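Local structure of ecdysteroid-phosphate phosphatase (Bombyx mori, 3C7T) at residues E14-T19 with L38-K43; K83-S88 with V110-E115. The protein removes phosphate from ecdysteroid 22-phosphates to release the active moulting hormones, and also acts as a protein tyrosine phosphatase. All coordinates share one frame; numbering follows the deposited sequence.

Contact 1. Residues E14-T19 with L38-K43. With WO4 (tungstate(VI)ion), chain E.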
ATOM      1  N   GLU A  14       3.338  -3.131   8.033  1.00 15.93           N
ATOM      2  CA  GLU A  14       3.992  -1.844   8.336  1.00 16.54           C
ATOM      3  C   GLU A  14       3.437  -1.181   9.595  1.00 15.24           C
ATOM      4  O   GLU A  14       2.223  -1.050   9.744  1.00 14.41           O
ATOM      5  CB  GLU A  14       3.810  -0.888   7.144  1.00 16.80           C
ATOM      6  CG  GLU A  14       4.440   0.493   7.340  1.00 17.70           C
ATOM      7  CD  GLU A  14       4.271   1.403   6.136  1.00 23.66           C
ATOM      8  OE1 GLU A  14       3.159   1.951   5.917  1.00 23.93           O
ATOM      9  OE2 GLU A  14       5.280   1.597   5.421  1.00 23.92           O
ATOM     10  N   ARG A  15       4.338  -0.760  10.492  1.00 15.52           N
ATOM     11  CA  ARG A  15       3.944  -0.170  11.783  1.00 16.30           C
ATOM     12  C   ARG A  15       3.828   1.353  11.726  1.00 16.38           C
ATOM     13  O   ARG A  15       4.712   2.028  11.160  1.00 16.68           O
ATOM     14  CB  ARG A  15       5.019  -0.511  12.836  1.00 16.31           C
ATOM     15  CG  ARG A  15       4.982  -1.963  13.285  1.00 19.31           C
ATOM     16  CD  ARG A  15       6.227  -2.316  14.044  1.00 18.71           C
ATOM     17  NE  ARG A  15       6.399  -1.581  15.310  1.00 20.33           N
ATOM     18  CZ  ARG A  15       7.203  -1.984  16.302  1.00 19.74           C
ATOM     19  NH1 ARG A  15       7.911  -3.099  16.178  1.00 22.97           N
ATOM     20  NH2 ARG A  15       7.301  -1.277  17.437  1.00 19.92           N
ATOM     21  N   VAL A  16       2.805   1.917  12.381  1.00 15.31           N
ATOM     22  CA  VAL A  16       2.714   3.375  12.456  1.00 16.69           C
ATOM     23  C   VAL A  16       3.977   3.966  13.126  1.00 17.26           C
ATOM     24  O   VAL A  16       4.555   4.925  12.640  1.00 18.02           O
ATOM     25  CB  VAL A  16       1.455   3.853  13.250  1.00 15.57           C
ATOM     26  CG1 VAL A  16       1.520   5.365  13.497  1.00 16.48           C
ATOM     27  CG2 VAL A  16       0.170   3.487  12.471  1.00 18.24           C
ATOM     28  N   ASP A  17       4.377   3.411  14.265  1.00 18.36           N
ATOM     29  CA  ASP A  17       5.482   4.008  15.065  1.00 18.87           C
ATOM     30  C   ASP A  17       6.840   3.999  14.347  1.00 19.93           C
ATOM     31  O   ASP A  17       7.710   4.837  14.650  1.00 20.46           O
ATOM     32  CB  ASP A  17       5.547   3.395  16.477  1.00 19.81           C
ATOM     33  CG  ASP A  17       5.945   1.927  16.490  1.00 20.73           C
ATOM     34  OD1 ASP A  17       6.008   1.257  15.440  1.00 23.30           O
ATOM     35  OD2 ASP A  17       6.171   1.387  17.603  1.00 23.00           O
ATOM     36  N   LEU A  18       7.012   3.097  13.381  1.00 19.16           N
ATOM     37  CA  LEU A  18       8.277   3.047  12.637  1.00 20.54           C
ATOM     38  C   LEU A  18       8.237   3.866  11.351  1.00 21.23           C
ATOM     39  O   LEU A  18       9.293   4.132  10.737  1.00 22.12           O
ATOM     40  CB  LEU A  18       8.665   1.599  12.299  1.00 20.58           C
ATOM     41  CG  LEU A  18       8.915   0.664  13.492  1.00 22.29           C
ATOM     42  CD1 LEU A  18       9.449  -0.719  13.055  1.00 21.76           C
ATOM     43  CD2 LEU A  18       9.838   1.333  14.538  1.00 22.07           C
ATOM     44  N   THR A  19       7.031   4.241  10.940  1.00 20.69           N
ATOM     45  CA  THR A  19       6.822   5.016   9.721  1.00 20.04           C
ATOM     46  C   THR A  19       6.774   6.512   9.986  1.00 19.94           C
ATOM     47  O   THR A  19       7.156   7.302   9.118  1.00 19.85           O
ATOM     48  CB  THR A  19       5.488   4.575   9.055  1.00 20.19           C
ATOM     49  OG1 THR A  19       5.567   3.178   8.771  1.00 22.13           O
ATOM     50  CG2 THR A  19       5.197   5.355   7.764  1.00 19.28           C
ATOM     51  N   LEU A  38      -2.739  10.273   5.171  1.00 17.78           N
ATOM     52  CA  LEU A  38      -3.595   9.248   4.541  1.00 17.13           C
ATOM     53  C   LEU A  38      -3.205   7.833   4.903  1.00 17.31           C
ATOM     54  O   LEU A  38      -4.037   6.943   4.824  1.00 17.54           O
ATOM     55  CB  LEU A  38      -3.642   9.382   3.020  1.00 16.64           C
ATOM     56  CG  LEU A  38      -4.202  10.681   2.489  1.00 16.04           C
ATOM     57  CD1 LEU A  38      -4.037  10.628   0.966  1.00 16.03           C
ATOM     58  CD2 LEU A  38      -5.682  10.822   2.893  1.00 14.99           C
ATOM     59  N   ASN A  39      -1.945   7.623   5.286  1.00 17.11           N
ATOM     60  CA  ASN A  39      -1.496   6.302   5.663  1.00 17.89           C
ATOM     61  C   ASN A  39      -1.685   6.031   7.175  1.00 18.55           C
ATOM     62  O   ASN A  39      -1.329   4.965   7.679  1.00 18.54           O
ATOM     63  CB  ASN A  39      -0.030   6.115   5.198  1.00 17.87           C
ATOM     64  CG  ASN A  39       0.426   4.681   5.227  1.00 18.36           C
ATOM     65  OD1 ASN A  39      -0.351   3.756   4.969  1.00 17.62           O
ATOM     66  ND2 ASN A  39       1.718   4.483   5.523  1.00 18.34           N
ATOM     67  N   LEU A  40      -2.308   6.966   7.897  1.00 19.59           N
ATOM     68  CA  LEU A  40      -2.676   6.707   9.300  1.00 20.12           C
ATOM     69  C   LEU A  40      -4.080   6.067   9.420  1.00 22.09           C
ATOM     70  O   LEU A  40      -4.921   6.211   8.513  1.00 21.59           O
ATOM     71  CB  LEU A  40      -2.618   8.001  10.138  1.00 19.71           C
ATOM     72  CG  LEU A  40      -1.229   8.523  10.497  1.00 21.19           C
ATOM     73  CD1 LEU A  40      -1.304   9.933  11.008  1.00 22.13           C
ATOM     74  CD2 LEU A  40      -0.547   7.623  11.524  1.00 21.59           C
ATOM     75  N   PRO A  41      -4.346   5.378  10.544  1.00 23.18           N
ATOM     76  CA  PRO A  41      -5.705   4.821  10.729  1.00 23.43           C
ATOM     77  C   PRO A  41      -6.800   5.875  10.559  1.00 23.29           C
ATOM     78  O   PRO A  41      -6.603   7.035  10.899  1.00 23.47           O
ATOM     79  CB  PRO A  41      -5.680   4.311  12.163  1.00 23.26           C
ATOM     80  CG  PRO A  41      -4.202   4.034  12.435  1.00 24.41           C
ATOM     81  CD  PRO A  41      -3.454   5.078  11.687  1.00 23.74           C
ATOM     82  N   LEU A  42      -7.946   5.471  10.019  1.00 23.65           N
ATOM     83  CA  LEU A  42      -9.092   6.377   9.891  1.00 23.54           C
ATOM     84  C   LEU A  42      -9.596   6.847  11.268  1.00 23.62           C
ATOM     85  O   LEU A  42      -9.985   8.012  11.445  1.00 23.63           O
ATOM     86  CB  LEU A  42     -10.220   5.675   9.140  1.00 23.96           C
ATOM     87  CG  LEU A  42      -9.994   5.427   7.643  1.00 22.97           C
ATOM     88  CD1 LEU A  42     -11.104   4.547   7.075  1.00 24.42           C
ATOM     89  CD2 LEU A  42      -9.930   6.754   6.925  1.00 21.04           C
ATOM     90  N   LYS A  43      -9.574   5.928  12.222  1.00 23.85           N
ATOM     91  CA  LYS A  43      -9.994   6.202  13.595  1.00 25.44           C
ATOM     92  C   LYS A  43      -9.267   5.206  14.474  1.00 25.68           C
ATOM     93  O   LYS A  43      -8.779   4.187  13.991  1.00 25.49           O
ATOM     94  CB  LYS A  43     -11.515   6.022  13.746  1.00 25.38           C
ATOM     95  CG  LYS A  43     -11.991   4.571  13.653  1.00 28.28           C
ATOM     96  CD  LYS A  43     -13.510   4.459  13.825  1.00 34.36           C
ATOM     97  CE  LYS A  43     -13.903   4.514  15.302  1.00 37.21           C
ATOM     98  NZ  LYS A  43     -15.394   4.494  15.510  1.00 40.27           N
TER
HETATM   99  W   WO4 E   1       8.370  -6.569  14.813  1.00 20.56           W
HETATM  100  O1  WO4 E   1       8.699  -8.095  13.673  1.00 20.07           O
HETATM  101  O2  WO4 E   1      10.030  -6.666  15.902  1.00 18.66           O
HETATM  102  O3  WO4 E   1       8.488  -4.721  14.097  1.00 13.35           O
HETATM  103  O4  WO4 E   1       6.972  -6.758  16.180  1.00 18.26           O
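Glu14 and Asn39 carry the polar half of this contact, joined by one hydrogen bond from Asn39 ND2 to Glu14 OE1 at 2.9 Å. It is nearly straight, 164° at the hydrogen; the donor comes on the syn side of the oxygen but tilted out of the carboxylate plane, and carboxylate and amide stand 64° apart. Both groups are buried, and each has further partners: OE1 also bonds Thr61, OE2 bonds Ser251 of the second subunit, and Asn39 ND2 bonds the carbonyl of Ile249 there. Beside them Val16 supplies the apolar half, its CG1 lying 3.6 Å from Leu40 CD2 while CG2 meets Pro41 CD tip to tip.

Arg15, the helix N-cap, turns the other way. Its CG lies beside the backbone N and the chain runs extended to CD, 3.3 Å from tungstate O3; the bend at chi3 (64°) then turns NE toward Asp17. NE bonds Asp17 OD1, NH2 bonds Asp17 OD2 at 2.9 Å, and NH1 bonds tungstate O3 at 2.7 Å. The side-on, two-nitrogen grip of Asp17 fixes the rotation of the guanidinium and presents NH1 to the anion. An alanine here would probably leave tungstate O3 without this donor and the Asp17 carboxylate without its cationic mate. Arg11, Arg92, His192 and Lys224 also bond the tungstate, which sits as a phosphate probably would in a histidine phosphatase pocket.

Contact 2. Residues K83-S88 with V110-E115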
ATOM      1  N   LYS A  83      -7.808 -22.536   8.667  1.00 28.24           N
ATOM      2  CA  LYS A  83      -8.848 -22.760   9.649  1.00 27.64           C
ATOM      3  C   LYS A  83      -8.443 -22.233  11.004  1.00 27.16           C
ATOM      4  O   LYS A  83      -9.288 -21.776  11.778  1.00 26.64           O
ATOM      5  CB  LYS A  83      -9.154 -24.259   9.722  1.00 28.06           C
ATOM      6  CG  LYS A  83     -10.320 -24.620  10.622  1.00 31.05           C
ATOM      7  CD  LYS A  83     -10.857 -25.995  10.255  1.00 35.44           C
ATOM      8  CE  LYS A  83     -11.996 -26.429  11.182  1.00 39.16           C
ATOM      9  NZ  LYS A  83     -13.059 -25.389  11.292  1.00 40.78           N
ATOM     10  N   HIS A  84      -7.145 -22.298  11.288  1.00 25.90           N
ATOM     11  CA  HIS A  84      -6.645 -22.046  12.640  1.00 25.34           C
ATOM     12  C   HIS A  84      -5.655 -20.888  12.602  1.00 24.90           C
ATOM     13  O   HIS A  84      -4.574 -21.017  12.023  1.00 24.30           O
ATOM     14  CB  HIS A  84      -5.987 -23.301  13.197  1.00 25.40           C
ATOM     15  CG  HIS A  84      -6.846 -24.522  13.090  1.00 26.91           C
ATOM     16  ND1 HIS A  84      -6.607 -25.522  12.169  1.00 29.59           N
ATOM     17  CD2 HIS A  84      -7.960 -24.892  13.765  1.00 27.39           C
ATOM     18  CE1 HIS A  84      -7.520 -26.472  12.305  1.00 27.20           C
ATOM     19  NE2 HIS A  84      -8.353 -26.111  13.266  1.00 28.90           N
ATOM     20  N   VAL A  85      -6.058 -19.775  13.213  1.00 23.78           N
ATOM     21  CA  VAL A  85      -5.322 -18.511  13.131  1.00 23.52           C
ATOM     22  C   VAL A  85      -4.942 -18.071  14.545  1.00 23.36           C
ATOM     23  O   VAL A  85      -5.813 -17.879  15.411  1.00 23.67           O
ATOM     24  CB  VAL A  85      -6.155 -17.412  12.422  1.00 23.25           C
ATOM     25  CG1 VAL A  85      -5.406 -16.083  12.386  1.00 22.81           C
ATOM     26  CG2 VAL A  85      -6.529 -17.846  11.001  1.00 23.58           C
ATOM     27  N   TYR A  86      -3.634 -17.974  14.769  1.00 23.28           N
ATOM     28  CA  TYR A  86      -3.071 -17.569  16.067  1.00 23.09           C
ATOM     29  C   TYR A  86      -2.277 -16.281  15.868  1.00 22.84           C
ATOM     30  O   TYR A  86      -1.510 -16.175  14.911  1.00 23.82           O
ATOM     31  CB  TYR A  86      -2.164 -18.669  16.635  1.00 23.39           C
ATOM     32  CG  TYR A  86      -2.878 -19.995  16.813  1.00 24.91           C
ATOM     33  CD1 TYR A  86      -3.028 -20.868  15.735  1.00 25.41           C
ATOM     34  CD2 TYR A  86      -3.418 -20.365  18.050  1.00 26.20           C
ATOM     35  CE1 TYR A  86      -3.693 -22.094  15.890  1.00 26.03           C
ATOM     36  CE2 TYR A  86      -4.081 -21.595  18.221  1.00 26.51           C
ATOM     37  CZ  TYR A  86      -4.216 -22.444  17.130  1.00 26.63           C
ATOM     38  OH  TYR A  86      -4.866 -23.646  17.253  1.00 28.23           O
ATOM     39  N   ALA A  87      -2.466 -15.316  16.766  1.00 21.92           N
ATOM     40  CA  ALA A  87      -1.782 -14.033  16.665  1.00 21.31           C
ATOM     41  C   ALA A  87      -1.159 -13.639  17.989  1.00 21.65           C
ATOM     42  O   ALA A  87      -1.753 -13.844  19.053  1.00 22.00           O
ATOM     43  CB  ALA A  87      -2.730 -12.961  16.205  1.00 20.30           C
ATOM     44  N   SER A  88       0.047 -13.070  17.917  1.00 21.39           N
ATOM     45  CA  SER A  88       0.657 -12.433  19.071  1.00 20.74           C
ATOM     46  C   SER A  88      -0.315 -11.374  19.587  1.00 20.31           C
ATOM     47  O   SER A  88      -1.080 -10.836  18.814  1.00 20.23           O
ATOM     48  CB  SER A  88       1.960 -11.760  18.629  1.00 20.47           C
ATOM     49  OG  SER A  88       2.351 -10.787  19.559  1.00 22.14           O
ATOM     50  N   VAL A 110     -14.025 -18.278  11.213  1.00 27.68           N
ATOM     51  CA  VAL A 110     -12.564 -18.370  11.367  1.00 27.40           C
ATOM     52  C   VAL A 110     -12.090 -17.185  12.195  1.00 27.25           C
ATOM     53  O   VAL A 110     -12.009 -16.061  11.699  1.00 27.25           O
ATOM     54  CB  VAL A 110     -11.816 -18.442  10.010  1.00 27.05           C
ATOM     55  CG1 VAL A 110     -10.299 -18.576  10.234  1.00 27.83           C
ATOM     56  CG2 VAL A 110     -12.346 -19.605   9.154  1.00 28.11           C
ATOM     57  N   LYS A 111     -11.795 -17.464  13.464  1.00 26.93           N
ATOM     58  CA  LYS A 111     -11.563 -16.437  14.464  1.00 26.74           C
ATOM     59  C   LYS A 111     -10.085 -16.298  14.764  1.00 26.01           C
ATOM     60  O   LYS A 111      -9.319 -17.263  14.645  1.00 26.75           O
ATOM     61  CB  LYS A 111     -12.286 -16.803  15.767  1.00 27.15           C
ATOM     62  CG  LYS A 111     -13.797 -16.972  15.659  1.00 30.04           C
ATOM     63  CD  LYS A 111     -14.508 -15.632  15.664  1.00 32.14           C
ATOM     64  CE  LYS A 111     -15.995 -15.814  15.814  1.00 34.85           C
ATOM     65  NZ  LYS A 111     -16.708 -14.600  15.322  1.00 37.36           N
ATOM     66  N   ILE A 112      -9.691 -15.095  15.167  1.00 24.34           N
ATOM     67  CA  ILE A 112      -8.316 -14.843  15.576  1.00 23.34           C
ATOM     68  C   ILE A 112      -8.124 -15.241  17.039  1.00 23.09           C
ATOM     69  O   ILE A 112      -8.781 -14.687  17.935  1.00 23.26           O
ATOM     70  CB  ILE A 112      -7.936 -13.360  15.410  1.00 22.92           C
ATOM     71  CG1 ILE A 112      -8.131 -12.918  13.955  1.00 23.14           C
ATOM     72  CG2 ILE A 112      -6.468 -13.129  15.836  1.00 22.35           C
ATOM     73  CD1 ILE A 112      -8.211 -11.436  13.785  1.00 21.73           C
ATOM     74  N   LYS A 113      -7.225 -16.196  17.266  1.00 22.67           N
ATOM     75  CA  LYS A 113      -6.913 -16.677  18.603  1.00 22.93           C
ATOM     76  C   LYS A 113      -5.679 -15.948  19.118  1.00 23.11           C
ATOM     77  O   LYS A 113      -4.571 -16.183  18.630  1.00 22.62           O
ATOM     78  CB  LYS A 113      -6.658 -18.185  18.568  1.00 22.85           C
ATOM     79  CG  LYS A 113      -7.873 -19.015  18.097  1.00 23.62           C
ATOM     80  CD  LYS A 113      -7.584 -20.510  18.135  1.00 27.61           C
ATOM     81  CE  LYS A 113      -8.278 -21.256  16.990  1.00 30.81           C
ATOM     82  NZ  LYS A 113      -9.707 -20.855  16.821  1.00 30.86           N
ATOM     83  N   VAL A 114      -5.873 -15.078  20.108  1.00 23.19           N
ATOM     84  CA  VAL A 114      -4.795 -14.226  20.613  1.00 23.40           C
ATOM     85  C   VAL A 114      -3.997 -15.053  21.614  1.00 24.08           C
ATOM     86  O   VAL A 114      -4.521 -15.486  22.656  1.00 23.53           O
ATOM     87  CB  VAL A 114      -5.347 -12.909  21.221  1.00 23.70           C
ATOM     88  CG1 VAL A 114      -4.262 -12.141  21.997  1.00 22.94           C
ATOM     89  CG2 VAL A 114      -5.950 -12.037  20.122  1.00 23.80           C
ATOM     90  N   GLU A 115      -2.739 -15.294  21.260  1.00 23.65           N
ATOM     91  CA  GLU A 115      -1.871 -16.215  21.971  1.00 24.40           C
ATOM     92  C   GLU A 115      -0.631 -15.477  22.475  1.00 24.91           C
ATOM     93  O   GLU A 115       0.262 -15.151  21.690  1.00 25.18           O
ATOM     94  CB  GLU A 115      -1.458 -17.342  21.028  1.00 24.18           C
ATOM     95  CG  GLU A 115      -0.525 -18.357  21.663  1.00 24.42           C
ATOM     96  CD  GLU A 115      -1.026 -18.805  23.032  1.00 28.16           C
ATOM     97  OE1 GLU A 115      -2.127 -19.412  23.097  1.00 28.37           O
ATOM     98  OE2 GLU A 115      -0.324 -18.534  24.029  1.00 28.29           O
TER
HETATM   99  O   HOH W   1      -8.757 -19.829  14.196  1.00 33.98           O
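Val85 O accepts the Lys113 N-H at 2.9 Å, the first of three backbone bonds that join strands 84-87 and 112-114 side by side in the same direction, as the two strands of a right-handed beta-alpha-beta crossover through helix 91-104. Ala87 anchors the bonded part from both its polar backbone atoms: its N donates to Lys113 O at 2.9 Å, and its O takes the Glu115 N-H at 2.8 Å in an almost straight bond (176°). The tight packing lies here. On the face bearing Ala87 and Ile112, Ala87 CB rests 3.8 Å from Ile112 CG2, and the Ile112 side chain continues onto Ala97, Gln98 and Leu101 of the crossover helix. On the other face Lys113 runs obliquely past the Tyr86 ring, with CD 3.7 Å from Tyr86 CE2. Just past the strand, Ser88 OG hydrogen-bonds His192, an inferred active-site residue, which ties this end of the sheet to the catalytic centre.

Toward the start of both segments the backbones draw apart, the CA atoms of Lys83 and Val110 standing 6.0 Å apart against 4.7 Å for Tyr86 and Lys113. Apolar contact persists there, Val85 CG2 meeting Val110 CG1 at 3.9 Å, but the backbones no longer bond directly and a water bridges them. The water donates to Lys83 O and Lys111 O and accepts from Val85 N, while the Lys113 chain, bent at chi3 and chi4, curls back to give it a fourth bond from NZ.

Following the chain from strand 5-11, contact 1 closes first: segment 14-19 leaves that strand's C-terminal end, and 18 residues containing helix 23-27 and the small hairpin 28-33 return to it at 38-43. The chain then passes through helices 50-56 and 62-77 before contact 2 opens at 83-88 and closes after 21 residues, mostly helix 91-104. The two loops are therefore in series, neither enclosing nor crossing the other. The centres of contact 1 and contact 2 lie about 23 Å apart, on opposite sides of the chain's centre. Contact 1 joins the segment carrying Arg15 of the pocket to the loop before helix 50-56, where the second subunit meets both; contact 2 attaches an outermost strand to the main sheet.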